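Local coordinates for protein EscN (Escherichia coli O127:H6, PDB 2OBL) that is a type III secretion system protein of the ATP synthase alpha/beta family, built on a P-loop domain with a helical C-terminal domain, at residues G20-S25 and P30-E35; M90-A95 and I100-I105; V130-D135 and M142-T147; S195-L200 and G233-S238; A282-L287 and E340-V345. The protein carries 1 engineered substitution. All blocks are in the same frame, centred on the assembly; numbering follows the deposited sequence.

Overall arrangement
Contacts 2 and 3 are fully buried and share one mixed sheet, in which strands 99-105 and 127-132 are parallel neighbours; contact 2 sets a cysteine on isoleucine and leucine, contact 3 an alanine and a threonine on valine and threonine. Contact 4 joins two helices of the same P-loop domain, is only partly buried, and mixes apolar packing with a glutamate beside a calcium site. Contact 1 is a surface contact of prolines and a leucine in a loop, touching contact 3 through Met23 and Gly20. Contact 5 is buried again but lies in the helical C-terminal domain, its centre about 47 Å from that of contact 1, on the opposite side of the chain's centre.

Contact 1 (G20-S25 and P30-E35); sequences GRPMES and PYLPFE
Pro22 and Pro30 turn their rings toward one another but pass by pointing opposite ways, overlapping only near CG, so that they meet at one corner instead of lying face on face. The corner is CG of both rings, with Pro22 CG and Pro30 CG 3.7 Å apart. Pro22 CB stands slightly farther back, 4.2 Å from the same Pro30 CG. Leu32 joins from beside Pro30: with CG beside the backbone N (chi1 -59°) and the chain then extended, its CD1 reaches to 4.3 Å from Pro22 CG. Pro22 is thus the one residue of 20-25 that both apolar partners touch. Proline suits both places, since its rigid ring offers a compact hydrocarbon surface on a backbone without regular structure and needs little reorganisation to pack. Gly20, just ahead, has a phi of 91°, a conformation in which having no CB is an advantage. The patch continues into the surrounding chain, where Pro22 rests on Ile16, Pro30 on Ala10 and Arg14, and Leu32 on Leu11, while Arg21 turns away to a salt bridge with Asp17. The arrangement is that of a proline-stiffened surface loop, here connecting the short strand 15-16 with strand 34-37, which pairs with strand 4-7 in a two-stranded antiparallel sheet.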
# COMPACT_ATOMS: atom_id res chain seq x y z
N GLY A 20 -4.07 11.86 -17.77
CA GLY A 20 -4.02 10.66 -18.61
C GLY A 20 -3.26 10.73 -19.92
O GLY A 20 -3.21 9.75 -20.67
N ARG A 21 -2.61 11.86 -20.19
CA ARG A 21 -1.89 12.04 -21.45
C ARG A 21 -0.49 11.43 -21.37
O ARG A 21 0.26 11.73 -20.45
CB ARG A 21 -1.82 13.53 -21.82
CG ARG A 21 -3.19 14.20 -21.97
CD ARG A 21 -3.18 15.68 -21.59
NE ARG A 21 -2.63 16.54 -22.64
CZ ARG A 21 -1.53 17.26 -22.52
NH1 ARG A 21 -0.84 17.27 -21.38
NH2 ARG A 21 -1.11 18.00 -23.54
N PRO A 22 -0.14 10.55 -22.32
CA PRO A 22 1.23 10.05 -22.39
C PRO A 22 2.29 11.16 -22.37
O PRO A 22 2.16 12.16 -23.08
CB PRO A 22 1.25 9.30 -23.73
CG PRO A 22 -0.16 8.84 -23.90
CD PRO A 22 -1.01 9.96 -23.35
N MET A 23 3.34 10.97 -21.56
CA MET A 23 4.39 11.98 -21.37
C MET A 23 5.70 11.66 -22.10
O MET A 23 6.56 12.54 -22.24
CB MET A 23 4.68 12.15 -19.88
CG MET A 23 3.60 12.94 -19.16
SD MET A 23 3.99 13.22 -17.44
CE MET A 23 4.21 11.54 -16.88
N GLU A 24 5.86 10.43 -22.55
CA GLU A 24 7.07 10.08 -23.28
C GLU A 24 6.89 10.53 -24.72
O GLU A 24 5.81 10.40 -25.29
CB GLU A 24 7.33 8.58 -23.22
CG GLU A 24 7.59 8.08 -21.81
CD GLU A 24 7.21 6.62 -21.63
OE1 GLU A 24 6.00 6.29 -21.65
OE2 GLU A 24 8.14 5.81 -21.46
N SER A 25 7.94 11.09 -25.29
CA SER A 25 7.81 11.59 -26.65
C SER A 25 8.10 10.48 -27.64
O SER A 25 9.26 10.13 -27.87
CB SER A 25 8.73 12.78 -26.88
OG SER A 25 10.03 12.35 -27.24
N PRO A 30 0.41 6.22 -28.89
CA PRO A 30 -0.36 5.05 -28.50
C PRO A 30 -1.82 5.18 -28.94
O PRO A 30 -2.36 6.28 -29.03
CB PRO A 30 -0.24 5.02 -26.97
CG PRO A 30 0.26 6.38 -26.58
CD PRO A 30 0.99 6.95 -27.75
N TYR A 31 -2.42 4.04 -29.27
CA TYR A 31 -3.83 3.96 -29.67
C TYR A 31 -4.71 3.88 -28.42
O TYR A 31 -4.70 2.87 -27.70
CB TYR A 31 -4.02 2.72 -30.53
CG TYR A 31 -5.43 2.48 -31.02
CD1 TYR A 31 -6.11 3.44 -31.76
CD2 TYR A 31 -6.07 1.27 -30.78
CE1 TYR A 31 -7.40 3.21 -32.23
CE2 TYR A 31 -7.36 1.02 -31.24
CZ TYR A 31 -8.01 2.00 -31.96
OH TYR A 31 -9.29 1.76 -32.42
N LEU A 32 -5.45 4.95 -28.16
CA LEU A 32 -6.31 5.02 -26.98
C LEU A 32 -7.71 5.41 -27.42
O LEU A 32 -8.09 6.58 -27.37
CB LEU A 32 -5.78 6.04 -25.98
CG LEU A 32 -4.37 5.79 -25.44
CD1 LEU A 32 -3.92 6.95 -24.57
CD2 LEU A 32 -4.29 4.47 -24.67
N PRO A 33 -8.49 4.42 -27.86
CA PRO A 33 -9.75 4.65 -28.56
C PRO A 33 -10.95 4.98 -27.66
O PRO A 33 -11.98 5.42 -28.18
CB PRO A 33 -9.98 3.33 -29.29
CG PRO A 33 -9.30 2.30 -28.47
CD PRO A 33 -8.20 2.98 -27.69
N PHE A 34 -10.82 4.78 -26.35
CA PHE A 34 -11.95 4.91 -25.43
C PHE A 34 -11.88 6.14 -24.53
O PHE A 34 -10.83 6.44 -23.98
CB PHE A 34 -12.07 3.67 -24.53
CG PHE A 34 -11.89 2.38 -25.26
CD1 PHE A 34 -12.76 2.02 -26.28
CD2 PHE A 34 -10.87 1.51 -24.93
CE1 PHE A 34 -12.61 0.82 -26.96
CE2 PHE A 34 -10.70 0.31 -25.59
CZ PHE A 34 -11.57 -0.04 -26.61
N GLU A 35 -13.01 6.82 -24.36
CA GLU A 35 -13.11 7.84 -23.32
C GLU A 35 -13.87 7.32 -22.11
O GLU A 35 -14.89 6.64 -22.23
CB GLU A 35 -13.82 9.09 -23.83
CG GLU A 35 -13.07 9.91 -24.85
CD GLU A 35 -13.83 11.17 -25.21
OE1 GLU A 35 -15.04 11.07 -25.50
OE2 GLU A 35 -13.21 12.26 -25.20

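Contact 2 (M90-A95 and I100-I105); sequences MICNGA and IVLALI
Cys92 faces Ile100 and Leu102, and these three buried residues make the whole contact between the end of helix 84-94 and strand 99-105. Just before it, Ile91 sends the end of its side chain away from 100-105, toward Leu163 and Met165 of the next strand in the sheet, so consecutive residues of the helix serve two neighbouring strands. Cys92 itself is gripped in two places. Its CB lies 4.0 Å from Ile100 CD1, and its SG, set beside the backbone N (chi1 -71°), comes 4.1 Å from Leu102 CD1 and 4.2 Å from Leu102 CD2, resting against the forked end of the leucine. Ile100 sends its longer branch, CG1 to CD1, to the Cys92 backbone, and CD1 ends 3.3 Å from Cys92 O, a snug fit of methyl against carbonyl. Cysteine suits this place because a small, polarisable sulfur fits where the helix and strand come close. Asn93, on the other side of the helix, turns its amide to Thr123 and to the carbonyl of Leu118. Helical angles end after Gly94, and Ala95 N still bonds back to Ile91 O at 2.8 Å. A short connection then leads into the strand. With strand 73-78 and a probable P-loop before it, this helix forms the connection of a beta-alpha-beta crossover. The contact is apolar and undirected, so it probably contributes close packing, shared with Phe115 and Met165, and does not by itself set the register of helix and strand.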
# COMPACT_ATOMS: atom_id res chain seq x y z
N MET A 90 9.08 -3.55 -3.59
CA MET A 90 8.99 -5.00 -3.33
C MET A 90 7.60 -5.50 -3.65
O MET A 90 7.41 -6.58 -4.22
CB MET A 90 9.30 -5.29 -1.87
CG MET A 90 10.76 -5.18 -1.54
SD MET A 90 11.01 -5.50 0.21
CE MET A 90 10.26 -7.11 0.39
N ILE A 91 6.61 -4.69 -3.27
CA ILE A 91 5.22 -5.06 -3.49
C ILE A 91 4.89 -5.11 -4.99
O ILE A 91 4.28 -6.08 -5.45
CB ILE A 91 4.23 -4.11 -2.74
CG1 ILE A 91 4.36 -4.30 -1.22
CG2 ILE A 91 2.81 -4.42 -3.19
CD1 ILE A 91 3.66 -3.21 -0.38
N CYS A 92 5.29 -4.09 -5.74
CA CYS A 92 5.03 -4.07 -7.18
C CYS A 92 5.66 -5.28 -7.86
O CYS A 92 5.07 -5.88 -8.75
CB CYS A 92 5.54 -2.78 -7.83
SG CYS A 92 4.60 -1.29 -7.42
N ASN A 93 6.86 -5.66 -7.41
CA ASN A 93 7.59 -6.75 -8.06
C ASN A 93 7.13 -8.12 -7.60
O ASN A 93 7.31 -9.12 -8.31
CB ASN A 93 9.08 -6.58 -7.81
CG ASN A 93 9.65 -5.36 -8.51
OD1 ASN A 93 9.16 -4.94 -9.55
ND2 ASN A 93 10.70 -4.78 -7.93
N GLY A 94 6.55 -8.18 -6.40
CA GLY A 94 6.18 -9.44 -5.80
C GLY A 94 4.69 -9.75 -5.82
O GLY A 94 4.31 -10.91 -5.68
N ALA A 95 3.86 -8.74 -6.01
CA ALA A 95 2.41 -8.92 -5.84
C ALA A 95 1.77 -9.79 -6.92
O ALA A 95 2.19 -9.78 -8.09
CB ALA A 95 1.69 -7.57 -5.76
N ILE A 100 -0.71 -3.39 -12.68
CA ILE A 100 -0.48 -2.43 -11.61
C ILE A 100 -0.70 -1.02 -12.15
O ILE A 100 -0.13 -0.65 -13.18
CB ILE A 100 0.95 -2.52 -11.03
CG1 ILE A 100 1.24 -3.94 -10.53
CG2 ILE A 100 1.13 -1.53 -9.88
CD1 ILE A 100 2.72 -4.18 -10.29
N VAL A 101 -1.55 -0.26 -11.47
CA VAL A 101 -1.72 1.13 -11.80
C VAL A 101 -1.15 1.94 -10.65
O VAL A 101 -1.65 1.86 -9.53
CB VAL A 101 -3.20 1.49 -12.05
CG1 VAL A 101 -3.35 2.97 -12.35
CG2 VAL A 101 -3.77 0.63 -13.18
N LEU A 102 -0.10 2.69 -10.95
CA LEU A 102 0.60 3.50 -9.96
C LEU A 102 0.23 4.96 -10.13
O LEU A 102 0.14 5.46 -11.26
CB LEU A 102 2.11 3.33 -10.13
CG LEU A 102 2.76 2.16 -9.40
CD1 LEU A 102 4.08 1.79 -10.04
CD2 LEU A 102 3.00 2.55 -7.94
N ALA A 103 -0.03 5.63 -9.01
CA ALA A 103 -0.19 7.06 -9.01
C ALA A 103 0.91 7.60 -8.13
O ALA A 103 0.93 7.36 -6.91
CB ALA A 103 -1.55 7.46 -8.49
N LEU A 104 1.86 8.28 -8.76
CA LEU A 104 2.98 8.89 -8.04
C LEU A 104 2.77 10.40 -8.01
O LEU A 104 2.99 11.10 -9.01
CB LEU A 104 4.30 8.54 -8.71
CG LEU A 104 4.57 7.05 -8.92
CD1 LEU A 104 5.92 6.85 -9.60
CD2 LEU A 104 4.52 6.32 -7.60
N ILE A 105 2.32 10.89 -6.86
CA ILE A 105 1.82 12.25 -6.74
C ILE A 105 2.64 13.13 -5.80
O ILE A 105 2.85 12.80 -4.63
CB ILE A 105 0.34 12.24 -6.24
CG1 ILE A 105 -0.55 11.35 -7.16
CG2 ILE A 105 -0.19 13.68 -6.07
CD1 ILE A 105 -2.01 11.23 -6.70

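Contact 3 (V130-D135 and M142-T147); sequences VVTTSD and MKAAFT
Val130 and Thr132 point the same way from their strand, and Ala144 of the helix settles against both. Val130 has CG1 anti to the backbone N (chi1 179°), which brings that methyl 3.8 Å from Ala144 CB and 3.9 Å from Ala144 O. Its other methyl, CG2, reaches Thr147 instead, with Val130 CG2 and Thr147 CG2 4.2 Å apart. The branched valine therefore spans one helical turn. Alanine suits its place because its single methyl lets the strand and helix axes approach to 8.6 Å. They run antiparallel, at 176°, as in a beta-alpha-beta crossover: helix 138-156 returns the chain from strand 127-132 to strand 161-167, with strand 99-105 lying between them in the sheet. In one of its two modelled conformers, Thr132 offers both branches to Ala144 CB, CG2 at 3.8 Å and OG1 at 3.6 Å; both distances are therefore provisional, as is the lack of a partner for its hydroxyl. Thr147 divides its roles more clearly. CG2 lies anti to the backbone N and faces Val130, while OG1, beside that N, hydrogen-bonds the carbonyl of Gly18.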
# COMPACT_ATOMS: atom_id res chain seq x y z
N VAL A 130 0.99 6.70 -13.60
CA VAL A 130 0.42 8.04 -13.56
C VAL A 130 1.32 8.89 -12.67
O VAL A 130 1.43 8.67 -11.47
CB VAL A 130 -1.01 8.04 -13.02
CG1 VAL A 130 -1.55 9.49 -12.98
CG2 VAL A 130 -1.91 7.13 -13.86
N VAL A 131 2.02 9.85 -13.29
CA VAL A 131 3.01 10.62 -12.54
C VAL A 131 2.73 12.10 -12.62
O VAL A 131 2.61 12.67 -13.71
CB VAL A 131 4.43 10.35 -13.09
CG1 VAL A 131 5.46 11.23 -12.36
CG2 VAL A 131 4.76 8.86 -13.01
N THR A 132 2.62 12.73 -11.45
CA THR A 132 2.47 14.18 -11.37
C THR A 132 3.36 14.73 -10.28
O THR A 132 3.06 14.59 -9.09
CB THR A 132 1.00 14.62 -11.12
OG1 THR A 132 0.49 13.97 -9.94
CG2 THR A 132 0.13 14.24 -12.30
N THR A 133 4.47 15.34 -10.69
CA THR A 133 5.44 15.84 -9.74
C THR A 133 5.02 17.14 -9.07
O THR A 133 4.00 17.75 -9.44
CB THR A 133 6.81 16.02 -10.40
OG1 THR A 133 6.64 16.87 -11.53
CG2 THR A 133 7.33 14.67 -10.87
N SER A 134 5.80 17.56 -8.08
CA SER A 134 5.45 18.70 -7.24
C SER A 134 5.29 20.00 -8.04
O SER A 134 4.54 20.89 -7.63
CB SER A 134 6.49 18.90 -6.13
OG SER A 134 7.78 19.07 -6.69
N ASP A 135 5.97 20.10 -9.17
CA ASP A 135 5.95 21.33 -9.97
C ASP A 135 4.66 21.50 -10.75
O ASP A 135 4.34 22.61 -11.20
CB ASP A 135 7.13 21.37 -10.94
CG ASP A 135 7.29 20.07 -11.71
OD1 ASP A 135 7.56 19.03 -11.07
OD2 ASP A 135 7.15 20.08 -12.96
N MET A 142 -4.26 16.69 -8.14
CA MET A 142 -5.52 16.15 -7.64
C MET A 142 -6.13 15.16 -8.63
O MET A 142 -6.58 14.07 -8.24
CB MET A 142 -6.51 17.28 -7.37
CG MET A 142 -7.89 16.78 -6.98
SD MET A 142 -9.02 18.15 -6.80
CE MET A 142 -10.41 17.32 -6.04
N LYS A 143 -6.16 15.53 -9.91
CA LYS A 143 -6.82 14.67 -10.91
C LYS A 143 -6.12 13.33 -11.07
O LYS A 143 -6.75 12.32 -11.43
CB LYS A 143 -6.96 15.40 -12.26
CG LYS A 143 -8.08 16.45 -12.28
CD LYS A 143 -8.00 17.35 -13.51
CE LYS A 143 -9.22 18.28 -13.61
NZ LYS A 143 -9.39 18.82 -15.01
N ALA A 144 -4.82 13.29 -10.78
CA ALA A 144 -4.05 12.05 -10.94
C ALA A 144 -4.66 10.89 -10.17
O ALA A 144 -4.64 9.76 -10.64
CB ALA A 144 -2.58 12.24 -10.52
N ALA A 145 -5.21 11.16 -8.99
CA ALA A 145 -5.82 10.12 -8.18
C ALA A 145 -7.04 9.51 -8.90
O ALA A 145 -7.26 8.30 -8.85
CB ALA A 145 -6.24 10.69 -6.84
N PHE A 146 -7.83 10.36 -9.54
CA PHE A 146 -9.02 9.91 -10.25
C PHE A 146 -8.64 9.23 -11.55
O PHE A 146 -9.20 8.21 -11.91
CB PHE A 146 -9.96 11.09 -10.50
CG PHE A 146 -10.54 11.67 -9.25
CD1 PHE A 146 -11.79 11.24 -8.79
CD2 PHE A 146 -9.85 12.64 -8.52
CE1 PHE A 146 -12.33 11.76 -7.61
CE2 PHE A 146 -10.39 13.16 -7.34
CZ PHE A 146 -11.63 12.72 -6.89
N THR A 147 -7.66 9.79 -12.25
CA THR A 147 -7.16 9.18 -13.48
C THR A 147 -6.67 7.75 -13.23
O THR A 147 -7.06 6.81 -13.93
CB THR A 147 -6.01 10.01 -14.05
OG1 THR A 147 -6.53 11.24 -14.56
CG2 THR A 147 -5.27 9.25 -15.15

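Contact 4 (S195-L200 and G233-S238); sequences SVFSSL and GDEVRS. With CA (calcium ion), chain B.
Glu235 enters the space beside helix 194-204 with its aliphatic part first. CB, pointing toward that helix, lies 3.9 Å from Leu200 CD1. CG stands beside the backbone N and meets the ring of Phe197, 3.7 Å from Phe197 CD1 and 3.9 Å from Phe197 CE1. The chain then bends (chi2 -56°), and its carboxylate is set almost perpendicular to the ring, the two planes 87° apart. At the tip, OE2 has a long, weak ion pair with Arg189, whose guanidinium also makes a cation-pi contact with Phe197. A glutamate suits this partly exposed border of the helix pair because its methylenes can pack while its charge stays at the edge. Helices 194-204 and 231-239 run nearly parallel here, crossing at -23° with axes 10.4 Å apart. The second of them links strands 214-222 and 242-245, which flank strand 73-78, so it is the helix of a beta-alpha-beta crossover in the P-loop domain. Farther inside, Leu200 CD1 also touches Val236 CG2 at 4.2 Å, the two side chains crossing at about a right angle, and branched residues fill this buried part well. Next to Glu235, Asp234 faces elsewhere: its OD1 and OD2 both bind the calcium ion at 2.5 Å, the site being completed by Asn229 and a water.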
# COMPACT_ATOMS: atom_id res chain seq x y z
N SER A 195 -14.55 19.65 0.63
CA SER A 195 -14.42 18.85 -0.60
C SER A 195 -13.39 17.71 -0.51
O SER A 195 -13.59 16.64 -1.07
CB SER A 195 -14.09 19.72 -1.81
OG SER A 195 -12.89 20.46 -1.63
N VAL A 196 -12.28 17.95 0.18
CA VAL A 196 -11.24 16.94 0.25
C VAL A 196 -11.75 15.76 1.08
O VAL A 196 -11.61 14.60 0.69
CB VAL A 196 -9.94 17.50 0.86
CG1 VAL A 196 -8.86 16.41 0.87
CG2 VAL A 196 -9.44 18.70 0.06
N PHE A 197 -12.38 16.06 2.22
CA PHE A 197 -12.91 14.99 3.06
C PHE A 197 -13.94 14.14 2.34
O PHE A 197 -13.87 12.92 2.37
CB PHE A 197 -13.46 15.55 4.36
CG PHE A 197 -12.40 16.15 5.23
CD1 PHE A 197 -11.48 15.35 5.86
CD2 PHE A 197 -12.30 17.53 5.35
CE1 PHE A 197 -10.48 15.90 6.66
CE2 PHE A 197 -11.32 18.09 6.15
CZ PHE A 197 -10.40 17.28 6.80
N SER A 198 -14.87 14.78 1.64
CA SER A 198 -15.89 14.01 0.95
C SER A 198 -15.32 13.21 -0.23
O SER A 198 -15.89 12.19 -0.63
CB SER A 198 -17.07 14.90 0.54
OG SER A 198 -16.69 15.82 -0.46
N SER A 199 -14.16 13.62 -0.75
CA SER A 199 -13.56 12.90 -1.89
C SER A 199 -12.95 11.57 -1.47
O SER A 199 -12.85 10.64 -2.29
CB SER A 199 -12.51 13.76 -2.61
OG SER A 199 -11.26 13.71 -1.90
N LEU A 200 -12.53 11.47 -0.21
CA LEU A 200 -11.81 10.28 0.24
C LEU A 200 -12.62 8.99 0.12
O LEU A 200 -12.16 8.03 -0.49
CB LEU A 200 -11.26 10.46 1.66
CG LEU A 200 -10.21 11.55 1.86
CD1 LEU A 200 -9.86 11.67 3.35
CD2 LEU A 200 -8.96 11.24 1.03
N GLY A 233 -5.23 11.65 7.10
CA GLY A 233 -4.77 10.31 7.53
C GLY A 233 -5.79 9.70 8.48
O GLY A 233 -6.06 8.50 8.42
N ASP A 234 -6.35 10.54 9.35
CA ASP A 234 -7.31 10.06 10.36
C ASP A 234 -8.56 9.53 9.67
O ASP A 234 -9.07 8.47 10.02
CB ASP A 234 -7.71 11.15 11.37
CG ASP A 234 -6.56 11.56 12.28
OD1 ASP A 234 -5.47 10.97 12.21
OD2 ASP A 234 -6.75 12.50 13.07
N GLU A 235 -9.07 10.27 8.70
CA GLU A 235 -10.26 9.84 7.99
C GLU A 235 -9.98 8.55 7.23
O GLU A 235 -10.83 7.67 7.20
CB GLU A 235 -10.79 10.94 7.03
CG GLU A 235 -11.26 12.22 7.76
CD GLU A 235 -12.31 11.98 8.83
OE1 GLU A 235 -13.10 11.02 8.70
OE2 GLU A 235 -12.38 12.78 9.80
N VAL A 236 -8.79 8.44 6.65
CA VAL A 236 -8.39 7.24 5.92
C VAL A 236 -8.34 6.04 6.87
O VAL A 236 -8.87 4.97 6.55
CB VAL A 236 -7.04 7.48 5.21
CG1 VAL A 236 -6.46 6.18 4.68
CG2 VAL A 236 -7.24 8.50 4.05
N ARG A 237 -7.76 6.23 8.05
CA ARG A 237 -7.74 5.15 9.06
C ARG A 237 -9.10 4.54 9.28
O ARG A 237 -9.25 3.32 9.44
CB ARG A 237 -7.20 5.66 10.40
CG ARG A 237 -5.71 5.87 10.42
CD ARG A 237 -5.30 6.18 11.85
NE ARG A 237 -3.85 6.38 11.99
CZ ARG A 237 -3.01 5.45 12.43
NH1 ARG A 237 -3.45 4.23 12.74
NH2 ARG A 237 -1.72 5.73 12.54
N SER A 238 -10.11 5.40 9.34
CA SER A 238 -11.46 4.97 9.64
C SER A 238 -12.17 4.28 8.47
O SER A 238 -13.21 3.65 8.66
CB SER A 238 -12.28 6.17 10.16
OG SER A 238 -11.85 6.53 11.47
CA CA B . -4.57 12.21 14.15
O HOH W 1 -3.00 12.54 12.27

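Contact 5 (A282-L287 and E340-V345); sequences AECKKL and ESLFKV
Leu342 and Val345, one helical turn apart, pack on Cys284 where helices 335-345 and 275-290 meet in the helical C-terminal domain. The short segments cross at 51°, with axes 9.9 Å apart, and the contact involves few side chains. Just before it, Ser341 bonds its OG to the carbonyl of Lys337, keeping its hydroxyl occupied within its own helix. Leu342 follows with CG anti to the backbone N (chi1 173°), a setting that carries its CD1 over to Cys284, 3.9 Å from Cys284 CB. The same leucine also touches Leu65 and Phe324, and its long forked side chain suits a place shared by several helices. At the end of the segment, Val345 brings CG2 to 3.9 Å from Cys284 SG, a methyl that branches at CB and so meets the sulfur close to its own backbone. Cys284 can serve both partners because SG lies anti to its backbone N (chi1 -169°), which turns the sulfur to the valine and leaves CB to the leucine. Cysteine suits the place by offering a short side chain with a polarisable sulfur to two apolar partners. Beyond it, Leu287 adds a slighter touch, its CD1 standing 4.2 Å from Val345 O.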
# COMPACT_ATOMS: atom_id res chain seq x y z
N ALA A 282 -0.80 -15.53 15.00
CA ALA A 282 -1.11 -14.95 16.31
C ALA A 282 0.00 -15.23 17.30
O ALA A 282 0.38 -14.36 18.09
CB ALA A 282 -2.44 -15.49 16.83
N GLU A 283 0.53 -16.45 17.27
CA GLU A 283 1.65 -16.80 18.13
C GLU A 283 2.89 -16.00 17.75
O GLU A 283 3.59 -15.49 18.62
CB GLU A 283 1.93 -18.31 18.09
CG GLU A 283 3.23 -18.67 18.79
CD GLU A 283 3.29 -20.11 19.26
OE1 GLU A 283 2.66 -20.98 18.63
OE2 GLU A 283 3.99 -20.36 20.27
N CYS A 284 3.17 -15.89 16.44
CA CYS A 284 4.34 -15.14 15.99
C CYS A 284 4.26 -13.70 16.48
O CYS A 284 5.25 -13.14 16.95
CB CYS A 284 4.49 -15.18 14.46
SG CYS A 284 6.08 -14.52 13.88
N LYS A 285 3.08 -13.10 16.37
CA LYS A 285 2.88 -11.73 16.83
C LYS A 285 3.15 -11.60 18.33
O LYS A 285 3.80 -10.65 18.79
CB LYS A 285 1.47 -11.25 16.51
CG LYS A 285 1.28 -10.84 15.06
CD LYS A 285 -0.16 -10.48 14.80
CE LYS A 285 -0.67 -11.22 13.59
NZ LYS A 285 -2.16 -11.18 13.49
N LYS A 286 2.64 -12.56 19.10
CA LYS A 286 2.84 -12.55 20.54
C LYS A 286 4.32 -12.72 20.86
O LYS A 286 4.85 -12.05 21.75
CB LYS A 286 2.01 -13.64 21.21
CG LYS A 286 0.54 -13.25 21.39
CD LYS A 286 -0.39 -14.46 21.40
CE LYS A 286 -1.86 -14.03 21.41
NZ LYS A 286 -2.80 -15.19 21.51
N LEU A 287 4.99 -13.58 20.11
CA LEU A 287 6.42 -13.80 20.32
C LEU A 287 7.21 -12.53 20.04
O LEU A 287 8.09 -12.15 20.82
CB LEU A 287 6.93 -14.97 19.49
CG LEU A 287 6.46 -16.36 19.95
CD1 LEU A 287 7.04 -17.43 19.05
CD2 LEU A 287 6.84 -16.63 21.40
N GLU A 340 4.96 -21.99 5.03
CA GLU A 340 5.80 -23.04 5.62
C GLU A 340 6.81 -22.44 6.60
O GLU A 340 7.08 -23.01 7.66
CB GLU A 340 6.49 -23.86 4.52
CG GLU A 340 5.52 -24.71 3.71
CD GLU A 340 6.20 -25.63 2.71
OE1 GLU A 340 7.45 -25.58 2.60
OE2 GLU A 340 5.49 -26.41 2.03
N SER A 341 7.37 -21.29 6.23
CA SER A 341 8.37 -20.63 7.06
C SER A 341 7.77 -20.09 8.36
O SER A 341 8.40 -20.14 9.41
CB SER A 341 9.05 -19.50 6.28
OG SER A 341 9.82 -20.05 5.21
N LEU A 342 6.55 -19.58 8.29
CA LEU A 342 5.83 -19.09 9.47
C LEU A 342 5.66 -20.19 10.52
O LEU A 342 5.92 -19.99 11.71
CB LEU A 342 4.46 -18.54 9.08
CG LEU A 342 3.53 -18.14 10.22
CD1 LEU A 342 4.14 -17.00 11.05
CD2 LEU A 342 2.19 -17.71 9.66
N PHE A 343 5.21 -21.36 10.09
CA PHE A 343 5.03 -22.47 11.01
C PHE A 343 6.34 -22.84 11.71
O PHE A 343 6.36 -23.14 12.90
CB PHE A 343 4.42 -23.67 10.30
CG PHE A 343 2.93 -23.57 10.11
CD1 PHE A 343 2.07 -24.33 10.87
CD2 PHE A 343 2.40 -22.69 9.18
CE1 PHE A 343 0.70 -24.23 10.68
CE2 PHE A 343 1.04 -22.59 9.00
CZ PHE A 343 0.19 -23.36 9.75
N LYS A 344 7.43 -22.79 10.95
CA LYS A 344 8.76 -23.05 11.49
C LYS A 344 9.19 -22.07 12.59
O LYS A 344 9.82 -22.47 13.57
CB LYS A 344 9.80 -23.09 10.37
CG LYS A 344 9.68 -24.29 9.41
CD LYS A 344 9.50 -25.61 10.15
CE LYS A 344 9.46 -26.79 9.17
NZ LYS A 344 8.57 -26.46 8.02
N VAL A 345 8.84 -20.79 12.45
CA VAL A 345 9.27 -19.78 13.43
C VAL A 345 8.49 -19.82 14.75
O VAL A 345 8.95 -19.28 15.76
CB VAL A 345 9.29 -18.33 12.85
CG1 VAL A 345 10.07 -18.26 11.55
CG2 VAL A 345 7.87 -17.79 12.67